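Local coordinates for protein demethylmenaquinone Methyltransferase (Thermus thermophilus, PDB 1J3L) that belongs to the RraA-like family and forms a trimer, each subunit built around a mixed, curled beta sheet flanked by short helices, at residues Glu16-Val21 / Val132-Glu136; Ala29-Val35 / Ser141-Glu147; Leu60-Gly64 / Pro129-Leu133; Thr70-Gly75 / Val91-Asp97; Ala78-Trp82 / Glu100-Ile106. One frame throughout, in Å; residues are numbered along the deposited sequence.

Contact 1 of 5, residues Glu16-Val21 / Val132-Glu136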
# COMPACT_ATOMS: atom_id res chain seq x y z
N GLU A 16 22.89 -4.00 -2.75
CA GLU A 16 21.61 -4.40 -3.30
C GLU A 16 20.56 -3.60 -2.55
O GLU A 16 20.75 -3.28 -1.38
CB GLU A 16 21.38 -5.89 -3.07
CG GLU A 16 22.13 -6.80 -4.02
CD GLU A 16 21.48 -6.88 -5.37
OE1 GLU A 16 21.35 -5.82 -6.02
OE2 GLU A 16 21.08 -8.00 -5.79
N ALA A 17 19.47 -3.26 -3.22
CA ALA A 17 18.42 -2.47 -2.59
C ALA A 17 17.02 -2.97 -2.90
O ALA A 17 16.75 -3.51 -3.98
CB ALA A 17 18.56 -1.00 -3.01
N LEU A 18 16.13 -2.81 -1.92
CA LEU A 18 14.74 -3.20 -2.07
C LEU A 18 13.87 -1.97 -1.83
O LEU A 18 14.17 -1.16 -0.94
CB LEU A 18 14.38 -4.31 -1.08
CG LEU A 18 14.88 -5.71 -1.45
CD1 LEU A 18 14.59 -6.69 -0.34
CD2 LEU A 18 14.20 -6.14 -2.73
N PRO A 19 12.82 -1.79 -2.64
CA PRO A 19 11.94 -0.64 -2.45
C PRO A 19 11.15 -0.79 -1.15
O PRO A 19 11.02 -1.90 -0.63
CB PRO A 19 11.04 -0.68 -3.69
CG PRO A 19 10.98 -2.16 -4.00
CD PRO A 19 12.40 -2.61 -3.79
N MSE A 20 10.66 0.32 -0.63
CA MSE A 20 9.89 0.29 0.61
C MSE A 20 8.46 -0.16 0.32
O MSE A 20 7.54 0.64 0.34
CB MSE A 20 9.90 1.67 1.28
CG MSE A 20 9.20 1.71 2.64
SE MSE A 20 9.41 0.06 3.63
CE MSE A 20 11.31 0.12 3.91
N VAL A 21 8.30 -1.45 0.04
CA VAL A 21 7.00 -2.04 -0.26
C VAL A 21 6.54 -2.89 0.93
O VAL A 21 5.64 -3.73 0.81
CB VAL A 21 7.07 -2.91 -1.53
CG1 VAL A 21 7.47 -2.04 -2.71
CG2 VAL A 21 8.08 -4.04 -1.35
N VAL A 132 14.81 -12.39 -2.58
CA VAL A 132 13.57 -11.67 -2.29
C VAL A 132 13.32 -10.53 -3.27
O VAL A 132 14.15 -9.62 -3.39
CB VAL A 132 13.57 -11.12 -0.84
CG1 VAL A 132 12.31 -10.31 -0.59
CG2 VAL A 132 13.66 -12.28 0.15
N LEU A 133 12.17 -10.57 -3.94
CA LEU A 133 11.82 -9.55 -4.92
C LEU A 133 13.01 -9.27 -5.81
O LEU A 133 13.46 -8.13 -5.94
CB LEU A 133 11.35 -8.26 -4.24
CG LEU A 133 10.01 -8.28 -3.50
CD1 LEU A 133 9.73 -6.90 -2.93
CD2 LEU A 133 8.89 -8.69 -4.45
N GLY A 134 13.54 -10.33 -6.40
CA GLY A 134 14.68 -10.22 -7.30
C GLY A 134 16.02 -9.92 -6.66
O GLY A 134 17.04 -9.96 -7.34
N VAL A 135 16.03 -9.62 -5.37
CA VAL A 135 17.28 -9.31 -4.69
C VAL A 135 17.75 -10.43 -3.77
O VAL A 135 16.97 -11.03 -3.04
CB VAL A 135 17.17 -8.01 -3.89
CG1 VAL A 135 18.46 -7.73 -3.16
CG2 VAL A 135 16.86 -6.86 -4.83
N GLU A 136 19.05 -10.70 -3.83
CA GLU A 136 19.67 -11.74 -3.03
C GLU A 136 20.00 -11.21 -1.63
O GLU A 136 20.62 -10.15 -1.49
CB GLU A 136 20.94 -12.24 -3.72
CG GLU A 136 21.75 -13.27 -2.93
CD GLU A 136 23.02 -13.73 -3.65
OE1 GLU A 136 23.91 -12.88 -3.89
OE2 GLU A 136 23.12 -14.93 -3.98
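A beta hairpin with a two-residue loop, Leu133-Gly134, in a type I' turn from Val132 to Val135, rests its apolar side on strand 16-18, where Val135 lies between Glu16 and Leu18. The isopropyl group of Val135 divides its contacts between the two. Its CG1 meets Glu16 CB at 3.5 Å, while its CG2 lies 3.5 Å from Leu18 CD2, a tight carbon pair, and equally close to Ala17 O. In both side-chain pairs the groups slide past each other in opposite directions. The Glu16 chain bends at chi2 (-78°), which curls the carboxylate back over the valine: OE2 ends 3.7 Å from Val135 CG1. Leu18 works mainly through CD2, which also touches Val132 O at 3.5 Å and Leu133 CB at 3.9 Å, so one methyl touches three residues of the turn. No hydrogen bond joins the two segments. The backbone bonds lie within the hairpin, where Val132 and Val135 pair in both directions, and between strand 16-18 and strand 149-153, where Glu16 bonds to Leu152 and Leu18 to Leu150. The contact therefore packs the hairpin against strand 16-18 of the main sheet. Beyond the strand, Val21 also packs on Leu68 of the second subunit. Within the contact it reaches Leu133 tip to tip, with Val21 CG2 and Leu133 CD1 3.7 Å apart.

Contact 2 of 5, residues Ala29-Val35 / Ser141-Glu147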
# COMPACT_ATOMS: atom_id res chain seq x y z
N ALA A 29 11.21 3.07 12.98
CA ALA A 29 11.07 3.24 11.54
C ALA A 29 12.43 3.00 10.90
O ALA A 29 12.53 2.55 9.76
CB ALA A 29 10.56 4.65 11.22
N ARG A 30 13.48 3.30 11.65
CA ARG A 30 14.84 3.14 11.15
C ARG A 30 15.64 2.20 12.04
O ARG A 30 15.64 2.34 13.27
CB ARG A 30 15.54 4.50 11.07
CG ARG A 30 14.88 5.47 10.10
CD ARG A 30 15.57 6.82 10.11
NE ARG A 30 15.05 7.70 9.06
CZ ARG A 30 15.35 9.00 8.95
NH1 ARG A 30 16.16 9.58 9.83
NH2 ARG A 30 14.82 9.72 7.98
N PHE A 31 16.31 1.24 11.41
CA PHE A 31 17.12 0.25 12.11
C PHE A 31 18.11 -0.36 11.12
O PHE A 31 17.96 -0.21 9.90
CB PHE A 31 16.24 -0.85 12.71
CG PHE A 31 15.47 -1.64 11.69
CD1 PHE A 31 14.32 -1.12 11.11
CD2 PHE A 31 15.89 -2.91 11.31
CE1 PHE A 31 13.58 -1.85 10.16
CE2 PHE A 31 15.18 -3.66 10.36
CZ PHE A 31 14.02 -3.13 9.78
N ALA A 32 19.12 -1.05 11.64
CA ALA A 32 20.14 -1.67 10.81
C ALA A 32 20.91 -2.73 11.58
O ALA A 32 20.88 -2.77 12.81
CB ALA A 32 21.09 -0.59 10.30
N GLY A 33 21.62 -3.60 10.87
CA GLY A 33 22.39 -4.62 11.55
C GLY A 33 22.89 -5.75 10.68
O GLY A 33 22.60 -5.80 9.48
N ARG A 34 23.67 -6.64 11.28
CA ARG A 34 24.21 -7.79 10.59
C ARG A 34 23.03 -8.71 10.28
O ARG A 34 22.26 -9.06 11.17
CB ARG A 34 25.22 -8.52 11.48
CG ARG A 34 25.97 -9.63 10.77
CD ARG A 34 26.95 -10.36 11.69
NE ARG A 34 27.77 -11.32 10.95
CZ ARG A 34 28.77 -11.00 10.13
NH1 ARG A 34 29.09 -9.73 9.94
NH2 ARG A 34 29.45 -11.94 9.51
N VAL A 35 22.90 -9.09 9.01
CA VAL A 35 21.81 -9.95 8.56
C VAL A 35 21.91 -11.41 8.96
O VAL A 35 22.98 -12.02 8.93
CB VAL A 35 21.66 -9.89 7.00
CG1 VAL A 35 20.63 -10.89 6.53
CG2 VAL A 35 21.27 -8.49 6.56
N SER A 141 25.59 -10.21 5.63
CA SER A 141 25.66 -8.90 4.98
C SER A 141 25.12 -7.90 5.99
O SER A 141 24.56 -8.30 7.00
CB SER A 141 24.83 -8.88 3.70
OG SER A 141 23.51 -9.33 3.96
N PHE A 142 25.29 -6.62 5.71
CA PHE A 142 24.79 -5.58 6.61
C PHE A 142 23.51 -5.00 6.01
O PHE A 142 23.46 -4.67 4.83
CB PHE A 142 25.83 -4.46 6.76
CG PHE A 142 25.48 -3.44 7.82
CD1 PHE A 142 25.46 -3.79 9.17
CD2 PHE A 142 25.17 -2.13 7.47
CE1 PHE A 142 25.14 -2.85 10.15
CE2 PHE A 142 24.85 -1.18 8.44
CZ PHE A 142 24.83 -1.54 9.78
N LEU A 143 22.47 -4.91 6.83
CA LEU A 143 21.21 -4.37 6.35
C LEU A 143 20.89 -3.02 6.97
O LEU A 143 21.14 -2.78 8.15
CB LEU A 143 20.06 -5.35 6.61
CG LEU A 143 18.67 -4.92 6.14
CD1 LEU A 143 17.78 -6.14 5.93
CD2 LEU A 143 18.05 -3.98 7.17
N LEU A 144 20.33 -2.15 6.15
CA LEU A 144 19.95 -0.82 6.56
C LEU A 144 18.50 -0.66 6.16
O LEU A 144 18.10 -1.06 5.07
CB LEU A 144 20.82 0.23 5.85
CG LEU A 144 22.03 0.74 6.62
CD1 LEU A 144 23.15 1.13 5.68
CD2 LEU A 144 21.61 1.91 7.48
N ALA A 145 17.70 -0.10 7.05
CA ALA A 145 16.29 0.08 6.76
C ALA A 145 15.75 1.41 7.25
O ALA A 145 15.99 1.81 8.39
CB ALA A 145 15.49 -1.07 7.37
N ASP A 146 15.02 2.08 6.36
CA ASP A 146 14.39 3.35 6.68
C ASP A 146 13.24 3.62 5.71
O ASP A 146 12.88 2.75 4.92
CB ASP A 146 15.42 4.50 6.63
CG ASP A 146 16.05 4.68 5.26
OD1 ASP A 146 15.31 4.63 4.26
OD2 ASP A 146 17.28 4.89 5.19
N GLU A 147 12.66 4.81 5.78
CA GLU A 147 11.53 5.20 4.93
C GLU A 147 11.76 5.09 3.42
O GLU A 147 10.80 5.04 2.66
CB GLU A 147 11.09 6.62 5.25
CG GLU A 147 12.10 7.70 4.87
CD GLU A 147 13.09 8.01 5.99
OE1 GLU A 147 13.04 7.35 7.05
OE2 GLU A 147 13.92 8.92 5.80
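Ala145 and Phe31 form the apolar centre: the methyl of Ala145 sits over one face of the phenyl ring, its CB 3.7 Å from the centroid in a CH-pi contact and displaced toward the rim. Phe31 chi1 of 62° sets CG between the backbone N and the carbonyl carbon, a torsion that lays the ring over its cross-strand partner. Further along the same face, Val35 CG2 presses on Leu143 CB at 3.4 Å, tighter than usual, with the two side chains crossing at about a right angle. The other face carries Ala32, whose CB touches Phe142 CZ at 3.9 Å and Leu144 CD2. Between these faces strands 31-35 and 142-146 run antiparallel, 158° apart, as neighbours in the mixed central sheet. Phe31 with Ala145 and Gly33 with Leu143 are hydrogen-bonded pairs, each joined by two backbone bonds. Val35 N extends the ladder to Ser141 O at 2.7 Å. At the far end the Arg30 chain, extended from CG to NE, brings its guanidinium edge-on to the Glu147 carboxylate, with the two planes nearly coplanar. NE donates to Glu147 OE1 at 2.9 Å; the oxygen uses its syn lone pair and lies almost in the guanidinium plane. The second bond of this salt bridge, Arg30 NH2 to Glu147 OE2, refines so short that its exact length is doubtful. Glu147 OE2 is shared with Arg4, whose NH2 forms another salt bridge there.

Contact 3 of 5, residues Leu60-Gly64 / Pro129-Leu133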
# COMPACT_ATOMS: atom_id res chain seq x y z
N LEU A 60 17.07 -9.95 11.51
CA LEU A 60 16.62 -11.23 10.99
C LEU A 60 15.71 -10.97 9.79
O LEU A 60 14.74 -10.21 9.87
CB LEU A 60 15.87 -12.02 12.06
CG LEU A 60 15.43 -13.43 11.63
CD1 LEU A 60 16.66 -14.32 11.51
CD2 LEU A 60 14.43 -14.02 12.65
N PHE A 61 16.06 -11.58 8.67
CA PHE A 61 15.29 -11.44 7.44
C PHE A 61 14.58 -12.78 7.25
O PHE A 61 15.22 -13.80 7.01
CB PHE A 61 16.22 -11.16 6.26
CG PHE A 61 15.55 -10.49 5.10
CD1 PHE A 61 14.48 -11.09 4.46
CD2 PHE A 61 16.01 -9.27 4.63
CE1 PHE A 61 13.86 -10.47 3.38
CE2 PHE A 61 15.39 -8.65 3.54
CZ PHE A 61 14.33 -9.26 2.91
N VAL A 62 13.26 -12.77 7.38
CA VAL A 62 12.47 -13.99 7.23
C VAL A 62 11.78 -14.05 5.89
O VAL A 62 10.93 -13.21 5.57
CB VAL A 62 11.39 -14.10 8.31
CG1 VAL A 62 10.68 -15.43 8.19
CG2 VAL A 62 12.00 -13.94 9.68
N ASP A 63 12.17 -15.04 5.09
CA ASP A 63 11.55 -15.23 3.79
C ASP A 63 10.38 -16.19 3.97
O ASP A 63 10.58 -17.38 4.20
CB ASP A 63 12.56 -15.83 2.81
CG ASP A 63 12.00 -15.95 1.42
OD1 ASP A 63 10.78 -16.20 1.29
OD2 ASP A 63 12.77 -15.79 0.46
N GLY A 64 9.15 -15.66 3.90
CA GLY A 64 7.98 -16.51 4.08
C GLY A 64 7.35 -16.88 2.75
O GLY A 64 6.18 -17.27 2.68
N PRO A 129 21.27 -18.45 1.63
CA PRO A 129 21.09 -17.32 0.72
C PRO A 129 19.62 -17.22 0.35
O PRO A 129 18.99 -18.23 0.05
CB PRO A 129 21.96 -17.70 -0.48
CG PRO A 129 23.05 -18.51 0.14
CD PRO A 129 22.29 -19.38 1.12
N LEU A 130 19.07 -16.02 0.38
CA LEU A 130 17.66 -15.82 0.03
C LEU A 130 17.55 -14.98 -1.22
O LEU A 130 18.45 -14.21 -1.55
CB LEU A 130 16.92 -15.08 1.15
CG LEU A 130 16.95 -15.56 2.59
CD1 LEU A 130 16.25 -14.50 3.44
CD2 LEU A 130 16.28 -16.90 2.75
N LYS A 131 16.42 -15.12 -1.91
CA LYS A 131 16.16 -14.34 -3.11
C LYS A 131 14.80 -13.69 -2.87
O LYS A 131 13.77 -14.34 -2.95
CB LYS A 131 16.11 -15.25 -4.35
CG LYS A 131 16.13 -14.49 -5.68
CD LYS A 131 15.54 -15.32 -6.81
CE LYS A 131 14.06 -15.62 -6.55
NZ LYS A 131 13.39 -16.30 -7.69
N VAL A 132 14.81 -12.39 -2.58
CA VAL A 132 13.57 -11.67 -2.29
C VAL A 132 13.32 -10.53 -3.27
O VAL A 132 14.15 -9.62 -3.39
CB VAL A 132 13.57 -11.12 -0.84
CG1 VAL A 132 12.31 -10.31 -0.59
CG2 VAL A 132 13.66 -12.28 0.15
N LEU A 133 12.17 -10.57 -3.94
CA LEU A 133 11.82 -9.55 -4.92
C LEU A 133 13.01 -9.27 -5.81
O LEU A 133 13.46 -8.13 -5.94
CB LEU A 133 11.35 -8.26 -4.24
CG LEU A 133 10.01 -8.28 -3.50
CD1 LEU A 133 9.73 -6.90 -2.93
CD2 LEU A 133 8.89 -8.69 -4.45
O HOH W 1 11.24 -15.21 -1.87
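Phe61 and Asp63 extend from the same side of strand 58-63 to meet Leu130 and Val132 of strand 130-132, one arm of the hairpin that lies over the central sheet. The strand segments cross at 74° with 8.6 Å between their axes, so they meet through side chains, and no direct hydrogen bond links them. Both residues on the sheet side swing their side chains opposite the backbone N: Phe61 with chi1 -158°, Asp63 with chi1 -176°. This projects the ring and the carboxylate outward, side by side, to the hairpin. The Phe61 ring gives CE1 to Val132 CG2 at 3.7 Å and CD1 to Leu130 CD1 at 4.0 Å. Leu130 places CG beside its own backbone N, and from there its forked end straddles the start of the Asp63 side chain: CD2 and CD1 lie 3.9 and 4.0 Å from Asp63 CB. Val132 CG2 touches both ring and acid, 3.6 Å from Asp63 OD2. The carboxylate itself is tied down on two sides. OD1 accepts a bond from Gly65 N, while OD2 takes a hydrogen from a water, 2.8 Å away, that also donates to Lys131 O. A buried acid beside apolar carbons thus has a backbone amide and a water as partners, which probably offsets the cost of burying its charge, and between these two segments the polar link runs through that water.

Contact 4 of 5, residues Thr70-Gly75 / Val91-Asp97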
# COMPACT_ATOMS: atom_id res chain seq x y z
N THR A 70 -0.70 -16.83 6.88
CA THR A 70 -0.47 -16.97 8.31
C THR A 70 0.61 -15.99 8.78
O THR A 70 1.40 -15.51 7.99
CB THR A 70 -0.04 -18.43 8.70
OG1 THR A 70 1.27 -18.71 8.20
CG2 THR A 70 -1.02 -19.44 8.11
N ALA A 71 0.61 -15.71 10.08
CA ALA A 71 1.58 -14.78 10.65
C ALA A 71 2.83 -15.52 11.09
O ALA A 71 2.75 -16.57 11.74
CB ALA A 71 0.96 -14.05 11.84
N LEU A 72 3.99 -14.97 10.73
CA LEU A 72 5.26 -15.57 11.11
C LEU A 72 5.76 -14.95 12.40
O LEU A 72 6.67 -15.47 13.04
CB LEU A 72 6.29 -15.38 10.00
CG LEU A 72 5.88 -16.08 8.70
CD1 LEU A 72 6.94 -15.91 7.65
CD2 LEU A 72 5.67 -17.55 9.00
N LEU A 73 5.14 -13.85 12.80
CA LEU A 73 5.56 -13.20 14.03
C LEU A 73 4.39 -12.44 14.65
O LEU A 73 3.64 -11.74 13.97
CB LEU A 73 6.74 -12.26 13.73
CG LEU A 73 7.65 -11.90 14.89
CD1 LEU A 73 9.03 -11.54 14.37
CD2 LEU A 73 7.05 -10.77 15.68
N GLY A 74 4.22 -12.63 15.96
CA GLY A 74 3.15 -11.97 16.67
C GLY A 74 3.70 -11.09 17.76
O GLY A 74 4.90 -10.77 17.79
N GLY A 75 2.82 -10.66 18.67
CA GLY A 75 3.26 -9.82 19.76
C GLY A 75 4.33 -10.47 20.62
O GLY A 75 5.28 -9.82 21.02
N VAL A 91 10.13 -9.25 7.43
CA VAL A 91 9.37 -10.41 7.01
C VAL A 91 8.82 -10.33 5.60
O VAL A 91 7.98 -9.47 5.29
CB VAL A 91 8.18 -10.68 7.98
CG1 VAL A 91 7.42 -11.93 7.57
CG2 VAL A 91 8.69 -10.82 9.40
N HIS A 92 9.30 -11.21 4.72
CA HIS A 92 8.78 -11.27 3.37
C HIS A 92 7.60 -12.20 3.58
O HIS A 92 7.69 -13.40 3.31
CB HIS A 92 9.76 -11.90 2.39
CG HIS A 92 9.26 -11.89 0.98
ND1 HIS A 92 9.38 -12.97 0.13
CD2 HIS A 92 8.66 -10.91 0.25
CE1 HIS A 92 8.87 -12.66 -1.05
NE2 HIS A 92 8.43 -11.42 -1.00
N GLY A 93 6.51 -11.64 4.10
CA GLY A 93 5.32 -12.40 4.41
C GLY A 93 4.50 -11.60 5.40
O GLY A 93 4.60 -10.37 5.43
N ALA A 94 3.70 -12.28 6.23
CA ALA A 94 2.85 -11.57 7.17
C ALA A 94 3.16 -11.75 8.64
O ALA A 94 3.88 -12.67 9.04
CB ALA A 94 1.39 -11.93 6.89
N VAL A 95 2.59 -10.84 9.44
CA VAL A 95 2.74 -10.81 10.89
C VAL A 95 1.34 -10.58 11.50
O VAL A 95 0.37 -10.47 10.75
CB VAL A 95 3.69 -9.64 11.33
CG1 VAL A 95 5.06 -9.78 10.67
CG2 VAL A 95 3.06 -8.29 11.00
N ARG A 96 1.23 -10.53 12.83
CA ARG A 96 -0.06 -10.25 13.47
C ARG A 96 0.09 -9.53 14.82
O ARG A 96 1.20 -9.39 15.33
CB ARG A 96 -0.90 -11.53 13.62
CG ARG A 96 -0.45 -12.53 14.66
CD ARG A 96 -1.39 -13.71 14.67
NE ARG A 96 -1.22 -14.54 15.87
CZ ARG A 96 -2.15 -15.35 16.34
NH1 ARG A 96 -3.32 -15.46 15.72
NH2 ARG A 96 -1.91 -16.04 17.45
N ASP A 97 -1.02 -9.08 15.40
CA ASP A 97 -1.04 -8.32 16.66
C ASP A 97 -0.42 -6.96 16.41
O ASP A 97 0.33 -6.43 17.24
CB ASP A 97 -0.24 -9.00 17.78
CG ASP A 97 -0.65 -10.44 18.03
OD1 ASP A 97 -1.81 -10.82 17.74
OD2 ASP A 97 0.20 -11.19 18.54
O HOH W 2 3.37 -15.50 5.94
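Arg96 packs over the methyl of Ala71 where two chain segments run alongside each other near the start of helix 75-83, the helix of a beta-alpha-beta unit connecting the parallel neighbouring strands 58-63 and 88-92. From CB outward the Arg96 side chain follows that methyl closely: CB lies 3.6 Å from Ala71 CB, CG approaches to 3.5 Å and also nears Gly74 CA, and CD remains at 3.7 Å. With chi1 at 72° CG stands between the backbone N and the carbonyl carbon, and the chain then runs extended to NE, carrying the guanidinium beyond the Ala71 methyl. There NH1 donates to Pro115 O and NH2 forms a salt bridge with Asp10 of the third subunit, so the charged end serves both its own chain and the trimer. The backbones are joined by Leu72 N to Ala94 O at 2.9 Å and by Arg96 N to Leu73 O, also 2.9 Å. A water joins Thr70 O to the more distant Ala94 N. Leu72 crosses Val91 obliquely, CD1 to CG1 at 4.0 Å, while Val95 CB rests on Leu73 O. The last link comes at the helix start, where Gly74 occupies the N-cap position. Asp97 CB points to segment 70-75, and its carboxylate would probably be stabilised by the helix end: OD2 accepts from Gly75 N at 2.7 Å through its anti lone pair, in a nearly straight bond (173°).

Contact 5 of 5, residues Ala78-Trp82 / Glu100-Ile106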
# COMPACT_ATOMS: atom_id res chain seq x y z
N ALA A 78 7.79 -10.63 18.87
CA ALA A 78 8.33 -9.29 18.73
C ALA A 78 9.02 -8.90 20.04
O ALA A 78 10.16 -8.43 20.03
CB ALA A 78 7.22 -8.30 18.41
N ARG A 79 8.32 -9.10 21.15
CA ARG A 79 8.87 -8.78 22.45
C ARG A 79 10.08 -9.64 22.75
O ARG A 79 11.04 -9.17 23.32
CB ARG A 79 7.80 -8.98 23.54
CG ARG A 79 6.63 -8.01 23.45
CD ARG A 79 5.62 -8.15 24.62
NE ARG A 79 4.74 -9.33 24.54
CZ ARG A 79 3.59 -9.38 23.87
NH1 ARG A 79 3.17 -8.31 23.23
NH2 ARG A 79 2.88 -10.51 23.82
N ARG A 80 10.03 -10.91 22.37
CA ARG A 80 11.17 -11.79 22.62
C ARG A 80 12.40 -11.29 21.85
O ARG A 80 13.48 -11.17 22.43
CB ARG A 80 10.83 -13.24 22.22
CG ARG A 80 11.71 -14.26 22.90
CD ARG A 80 11.70 -14.09 24.42
NE ARG A 80 12.84 -14.78 25.01
CZ ARG A 80 13.47 -14.38 26.10
NH1 ARG A 80 13.08 -13.29 26.75
NH2 ARG A 80 14.53 -15.06 26.54
N ALA A 81 12.22 -10.98 20.57
CA ALA A 81 13.30 -10.48 19.72
C ALA A 81 13.95 -9.27 20.36
O ALA A 81 15.18 -9.13 20.34
CB ALA A 81 12.77 -10.13 18.33
N TRP A 82 13.12 -8.41 20.92
CA TRP A 82 13.61 -7.20 21.57
C TRP A 82 14.40 -7.52 22.84
O TRP A 82 15.46 -6.93 23.06
CB TRP A 82 12.44 -6.29 21.92
CG TRP A 82 12.85 -5.08 22.68
CD1 TRP A 82 13.74 -4.12 22.29
CD2 TRP A 82 12.35 -4.67 23.96
NE1 TRP A 82 13.82 -3.14 23.24
CE2 TRP A 82 12.98 -3.44 24.27
CE3 TRP A 82 11.43 -5.21 24.87
CZ2 TRP A 82 12.72 -2.75 25.46
CZ3 TRP A 82 11.17 -4.52 26.05
CH2 TRP A 82 11.81 -3.30 26.33
N GLU A 100 0.16 -4.58 19.15
CA GLU A 100 1.26 -4.92 20.04
C GLU A 100 2.65 -4.71 19.40
O GLU A 100 3.59 -4.29 20.07
CB GLU A 100 1.13 -6.37 20.53
CG GLU A 100 -0.00 -6.60 21.52
CD GLU A 100 -0.24 -8.08 21.79
OE1 GLU A 100 0.76 -8.82 21.93
OE2 GLU A 100 -1.41 -8.50 21.86
N LEU A 101 2.77 -5.00 18.11
CA LEU A 101 4.05 -4.84 17.43
C LEU A 101 4.54 -3.39 17.49
O LEU A 101 5.73 -3.14 17.70
CB LEU A 101 3.95 -5.30 15.96
CG LEU A 101 3.52 -6.75 15.69
CD1 LEU A 101 3.54 -6.99 14.19
CD2 LEU A 101 4.46 -7.75 16.39
N ARG A 102 3.60 -2.47 17.30
CA ARG A 102 3.88 -1.03 17.29
C ARG A 102 4.53 -0.52 18.57
O ARG A 102 5.26 0.47 18.56
CB ARG A 102 2.58 -0.25 17.06
CG ARG A 102 2.77 1.23 16.85
CD ARG A 102 3.24 1.52 15.42
NE ARG A 102 3.53 2.94 15.21
CZ ARG A 102 4.53 3.58 15.80
NH1 ARG A 102 5.34 2.94 16.64
NH2 ARG A 102 4.72 4.88 15.57
N GLU A 103 4.26 -1.21 19.67
CA GLU A 103 4.78 -0.84 20.97
C GLU A 103 6.15 -1.40 21.35
O GLU A 103 6.67 -1.07 22.41
CB GLU A 103 3.76 -1.23 22.04
CG GLU A 103 2.53 -0.34 22.01
CD GLU A 103 1.42 -0.82 22.92
OE1 GLU A 103 1.70 -1.15 24.10
OE2 GLU A 103 0.27 -0.85 22.46
N VAL A 104 6.73 -2.24 20.49
CA VAL A 104 8.04 -2.83 20.75
C VAL A 104 9.09 -1.98 20.05
O VAL A 104 9.01 -1.75 18.84
CB VAL A 104 8.11 -4.28 20.23
CG1 VAL A 104 9.44 -4.92 20.63
CG2 VAL A 104 6.94 -5.09 20.77
N PRO A 105 10.10 -1.50 20.80
CA PRO A 105 11.15 -0.66 20.21
C PRO A 105 12.20 -1.37 19.37
O PRO A 105 13.38 -1.36 19.69
CB PRO A 105 11.75 0.06 21.43
CG PRO A 105 11.60 -0.97 22.52
CD PRO A 105 10.23 -1.57 22.27
N ILE A 106 11.74 -1.98 18.28
CA ILE A 106 12.59 -2.67 17.32
C ILE A 106 11.97 -2.42 15.96
O ILE A 106 10.80 -2.02 15.87
CB ILE A 106 12.64 -4.20 17.53
CG1 ILE A 106 11.25 -4.80 17.36
CG2 ILE A 106 13.25 -4.53 18.88
CD1 ILE A 106 11.23 -6.31 17.39
O HOH W 3 4.35 -5.24 22.58
O HOH W 4 0.78 -11.43 21.72
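Trp82 lies against Pro105, with the proline ring carbons over one face of the indole. Pro105 CD stands 4.0 Å from the centroid of the five-membered ring, close to its normal, as a CH-pi contact, and CG comes down nearer the rim beside NE1 and CE2. Val104 and Ile106 flank this pair: Val104 CG1 touches Trp82 CB and Ile106 CG2 touches Trp82 CD1, both at 3.5 Å. Trp82 CG, opposite the backbone N at chi1 176°, directs the indole onto Pro105 and Ile106. Closer to helix 98-101, Ala78 CB meets Leu101 CD2 at 3.5 Å, a tight fit, and Val104 CG2 at 4.0 Å. The polar rim belongs to Arg79. Its chain bends at chi3 (-75°), bringing NH1 to Glu100 OE1 at 2.8 Å in a salt bridge. The oxygen lies in the guanidinium plane but is met on its anti side, 29° out of the carboxylate plane; a weaker bond from NH2 reaches the same atom. One water bridges Arg79 NH2 and Glu100 OE1, and another donates to Glu100 O and accepts a weak bond from Arg79 NH1. The apolar partners are set by the backbone beyond Leu101, where a type I turn to Val104 is followed by an inverse gamma turn centred on Pro105, closed by Ile106 N to Val104 O at 2.8 Å. Backbone bonds from Val104 to Gly27 and from Ile106 to Arg28 hold this passage from outside. Helix 75-83 is packed against helix 98-101 and the chain leading into strand 107-110, whose Leu108 touches both Ala78 and Leu101.

Overall arrangement
Contact 2 forms part of the main sheet itself, with a backbone ladder and a salt bridge at its end. Contacts 1 and 3 share the hairpin around Val132: contact 3 is buried and water-bridged, whereas contact 1 is partly buried, has no hydrogen bond across it and, like contact 2, touches the second subunit. Leu143 packing on Phe61 joins contacts 2 and 3. On the other side of the chain's centre from contact 2, contact 4 is buried and bonded through backbone amides to two carbonyls and a carboxylate, and meets contact 3 through strands 58-63 and 88-92. Contact 5, partly buried, packs helix 75-83 on helix 98-101 and the following turns, with a salt bridge at its rim.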